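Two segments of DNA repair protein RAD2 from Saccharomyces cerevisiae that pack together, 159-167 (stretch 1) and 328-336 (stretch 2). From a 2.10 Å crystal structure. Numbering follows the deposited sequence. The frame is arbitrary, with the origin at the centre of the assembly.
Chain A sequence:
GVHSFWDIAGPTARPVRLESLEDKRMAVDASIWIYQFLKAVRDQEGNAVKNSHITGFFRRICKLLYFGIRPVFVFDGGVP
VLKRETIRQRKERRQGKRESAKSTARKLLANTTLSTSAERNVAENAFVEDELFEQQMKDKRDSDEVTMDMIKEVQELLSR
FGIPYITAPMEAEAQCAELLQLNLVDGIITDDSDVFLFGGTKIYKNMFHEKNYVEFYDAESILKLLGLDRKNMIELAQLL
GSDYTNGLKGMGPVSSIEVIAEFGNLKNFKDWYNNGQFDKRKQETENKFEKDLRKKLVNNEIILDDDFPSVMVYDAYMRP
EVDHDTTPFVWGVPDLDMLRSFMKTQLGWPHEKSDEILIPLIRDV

Stretch 1, residues 159-167: SRFGIPYIT
Stretch 2 (328-336) PFVWGVPDL

The most unusual feature of this contact is a glycine pressed directly against the other backbone: the CA atoms of Gly162 and Gly332 lie only 4.0 Å apart. Gly162 is the first residue to leave helical phi/psi after the helix that runs into stretch 1, and its phi/psi of 72/23, with two bonds back into the last turn, forms a Schellman motif; one of these joins Gly162 N to Ser159 O at 2.8 Å. Positive phi by itself favours glycine, and the packing adds a second reason, since an ideal CB here would point toward stretch 2 and stand 2.7 Å from Gly332 C and 2.9 Å from Val333 N, both clashes. Gly332, at -98/-172, is also closely fitted: an ideal CB on it would sit a tight 3.3 Å from Gly162 CA.

The two chains run in opposite directions past each other, so that Arg160 pairs with Asp335 (CA to CA 5.5 Å), Phe161 with Pro334 (CA to CA 3.9 Å) and Gly162 with Gly332. Two backbone hydrogen bonds fix this register. Asp335 N donates to Arg160 O at 2.8 Å and 176°, nearly straight, while Gly332 N donates to Gly162 O at 2.7 Å and 159°. Between them comes Pro334 (-57/136), whose nitrogen carries no hydrogen; although it lies 3.4 Å from Phe161 O, no hydrogen bond can form. Its CA instead makes CA-H...O contacts with Arg160 O at 3.6 Å and Phe161 O at 3.4 Å. Two waters bridge the stretches: water 1 donates to Ser159 O, which also accepts from Gly162 N, and to Val333 O, both at 3.0 Å; water 2 donates to Phe161 O at 2.8 Å and to Gly332 O at 2.7 Å, carbonyls with no direct hydrogen bond across the contact.

Side chains extend the contact beyond the glycines. Phe161 (-83/-9; chi1 -96°, between wells, chi2 -72°) is buried, with its CB directed away from stretch 2, yet its CD1 reaches within 4.2 Å of Pro334 CB. Arg160 is m, t, t through chi3; its CB points sideways and its end leads away, and the close contacts to stretch 2 are made by its carbonyl O. Asp335 (chi1 t) occupies an N-cap position, its side chain capping a backbone nitrogen just past the stretch while its own N serves Arg160.

Beyond Ile163 (-98/123), whose CB points away, Pro164 (-68/144, C-gamma endo) points its CB toward stretch 2, and its rigid, apolar ring packs there. Its CD lies over one face of Trp331 (chi1 m, chi2 -98°), 3.8 Å from the centroid of the five-membered ring and 28° off the normal, a CH-pi contact; the closest pair is Pro164 CD to Trp331 CD1, 3.5 Å. Pro164 CG also approaches Phe329 CB at 4.2 Å. In the strand that follows, Tyr165 (-141/157) points its CB away and Ile166 (-139/160; chi1 p, chi2 t) toward, as strand alternation dictates. Ile166 CG2 meets the edge of the Phe329 ring (chi1 m, chi2 -76°), 3.7 Å from CE1.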

# COMPACT_ATOMS: atom_id res chain seq x y z
N SER A 159 -36.80 7.82 25.33
CA SER A 159 -37.52 8.30 26.50
C SER A 159 -38.50 7.26 27.06
O SER A 159 -38.69 7.17 28.27
CB SER A 159 -38.19 9.65 26.23
OG SER A 159 -39.27 9.50 25.32
N ARG A 160 -39.09 6.44 26.19
CA ARG A 160 -39.94 5.34 26.65
C ARG A 160 -39.12 4.26 27.38
O ARG A 160 -39.67 3.48 28.17
CB ARG A 160 -40.74 4.74 25.49
CG ARG A 160 -41.67 5.76 24.82
CD ARG A 160 -42.56 5.13 23.74
NE ARG A 160 -43.39 6.15 23.08
CZ ARG A 160 -44.57 5.92 22.51
NH1 ARG A 160 -45.11 4.70 22.50
NH2 ARG A 160 -45.22 6.93 21.95
N PHE A 161 -37.81 4.22 27.11
CA PHE A 161 -36.89 3.35 27.85
C PHE A 161 -36.46 4.02 29.15
O PHE A 161 -35.81 3.41 29.99
CB PHE A 161 -35.63 3.06 27.03
CG PHE A 161 -35.66 1.76 26.27
CD1 PHE A 161 -35.56 0.54 26.94
CD2 PHE A 161 -35.77 1.76 24.88
CE1 PHE A 161 -35.57 -0.65 26.23
CE2 PHE A 161 -35.78 0.57 24.17
CZ PHE A 161 -35.68 -0.64 24.84
N GLY A 162 -36.83 5.29 29.31
CA GLY A 162 -36.37 6.06 30.46
C GLY A 162 -34.89 6.43 30.39
O GLY A 162 -34.26 6.70 31.43
N ILE A 163 -34.33 6.47 29.18
CA ILE A 163 -32.91 6.79 28.99
C ILE A 163 -32.72 8.26 28.62
O ILE A 163 -33.27 8.74 27.63
CB ILE A 163 -32.26 5.89 27.93
CG1 ILE A 163 -32.27 4.43 28.39
CG2 ILE A 163 -30.83 6.32 27.61
CD1 ILE A 163 -31.98 3.46 27.28
N PRO A 164 -31.93 8.98 29.43
CA PRO A 164 -31.67 10.39 29.15
C PRO A 164 -30.85 10.57 27.87
O PRO A 164 -29.99 9.74 27.55
CB PRO A 164 -30.87 10.85 30.38
CG PRO A 164 -30.22 9.63 30.90
CD PRO A 164 -31.15 8.48 30.58
N TYR A 165 -31.15 11.63 27.14
CA TYR A 165 -30.39 11.97 25.94
C TYR A 165 -30.26 13.49 25.90
O TYR A 165 -31.05 14.20 26.54
CB TYR A 165 -31.04 11.43 24.66
CG TYR A 165 -32.39 12.04 24.34
CD1 TYR A 165 -32.47 13.20 23.57
CD2 TYR A 165 -33.58 11.47 24.79
CE1 TYR A 165 -33.69 13.79 23.28
CE2 TYR A 165 -34.82 12.05 24.49
CZ TYR A 165 -34.86 13.21 23.74
OH TYR A 165 -36.07 13.81 23.43
N ILE A 166 -29.24 13.97 25.19
CA ILE A 166 -29.05 15.40 24.97
C ILE A 166 -28.62 15.61 23.52
O ILE A 166 -28.14 14.68 22.85
CB ILE A 166 -27.99 16.03 25.90
CG1 ILE A 166 -26.64 15.32 25.74
CG2 ILE A 166 -28.42 15.97 27.37
CD1 ILE A 166 -25.57 15.87 26.67
N THR A 167 -28.80 16.82 23.03
CA THR A 167 -28.24 17.17 21.74
C THR A 167 -27.11 18.14 22.02
O THR A 167 -27.32 19.17 22.65
CB THR A 167 -29.29 17.81 20.82
OG1 THR A 167 -30.39 16.90 20.67
CG2 THR A 167 -28.70 18.09 19.43
N PRO A 328 -26.67 16.60 37.17
CA PRO A 328 -26.54 15.17 36.90
C PRO A 328 -27.71 14.63 36.06
O PRO A 328 -28.81 15.19 36.08
CB PRO A 328 -26.55 14.54 38.30
CG PRO A 328 -26.09 15.65 39.23
CD PRO A 328 -26.69 16.90 38.62
N PHE A 329 -27.47 13.55 35.32
CA PHE A 329 -28.54 12.93 34.55
C PHE A 329 -29.42 12.06 35.45
O PHE A 329 -28.97 11.56 36.49
CB PHE A 329 -27.96 12.13 33.38
CG PHE A 329 -27.25 13.00 32.38
CD1 PHE A 329 -27.97 13.78 31.49
CD2 PHE A 329 -25.86 13.07 32.36
CE1 PHE A 329 -27.32 14.61 30.58
CE2 PHE A 329 -25.21 13.90 31.45
CZ PHE A 329 -25.95 14.67 30.56
N VAL A 330 -30.68 11.92 35.06
CA VAL A 330 -31.62 11.05 35.78
C VAL A 330 -32.04 9.91 34.88
O VAL A 330 -32.47 10.13 33.75
CB VAL A 330 -32.83 11.84 36.26
N TRP A 331 -31.89 8.68 35.37
CA TRP A 331 -32.34 7.52 34.63
C TRP A 331 -33.74 7.11 35.09
O TRP A 331 -34.01 7.03 36.29
CB TRP A 331 -31.35 6.37 34.78
CG TRP A 331 -30.08 6.62 33.99
CD1 TRP A 331 -29.78 6.13 32.76
CD2 TRP A 331 -28.98 7.45 34.39
NE1 TRP A 331 -28.54 6.59 32.36
CE2 TRP A 331 -28.03 7.40 33.34
CE3 TRP A 331 -28.69 8.21 35.52
CZ2 TRP A 331 -26.81 8.09 33.41
CZ3 TRP A 331 -27.49 8.90 35.58
CH2 TRP A 331 -26.57 8.83 34.53
N GLY A 332 -34.63 6.86 34.14
CA GLY A 332 -35.96 6.38 34.47
C GLY A 332 -36.02 4.87 34.32
O GLY A 332 -35.00 4.21 34.11
N VAL A 333 -37.23 4.34 34.44
CA VAL A 333 -37.49 2.92 34.25
C VAL A 333 -38.17 2.75 32.88
O VAL A 333 -38.98 3.58 32.48
CB VAL A 333 -38.40 2.39 35.39
CG1 VAL A 333 -38.94 1.00 35.07
CG2 VAL A 333 -37.65 2.38 36.71
N PRO A 334 -37.80 1.69 32.14
CA PRO A 334 -38.49 1.45 30.86
C PRO A 334 -39.99 1.32 31.06
O PRO A 334 -40.43 0.66 32.02
CB PRO A 334 -37.91 0.12 30.39
CG PRO A 334 -36.56 0.03 31.06
CD PRO A 334 -36.71 0.73 32.38
N ASP A 335 -40.77 1.96 30.20
CA ASP A 335 -42.22 1.92 30.25
C ASP A 335 -42.70 0.83 29.30
O ASP A 335 -42.79 1.06 28.08
CB ASP A 335 -42.79 3.27 29.84
CG ASP A 335 -44.30 3.35 29.99
OD1 ASP A 335 -44.99 2.33 29.77
OD2 ASP A 335 -44.80 4.45 30.31
N LEU A 336 -43.01 -0.35 29.84
CA LEU A 336 -43.36 -1.51 29.01
C LEU A 336 -44.58 -1.24 28.11
O LEU A 336 -44.57 -1.57 26.92
CB LEU A 336 -43.62 -2.74 29.89
CG LEU A 336 -43.89 -4.04 29.13
CD1 LEU A 336 -42.72 -4.35 28.21
CD2 LEU A 336 -44.17 -5.19 30.07
O HOH W 1 -39.88 5.88 30.72
O HOH W 2 -33.75 3.39 31.91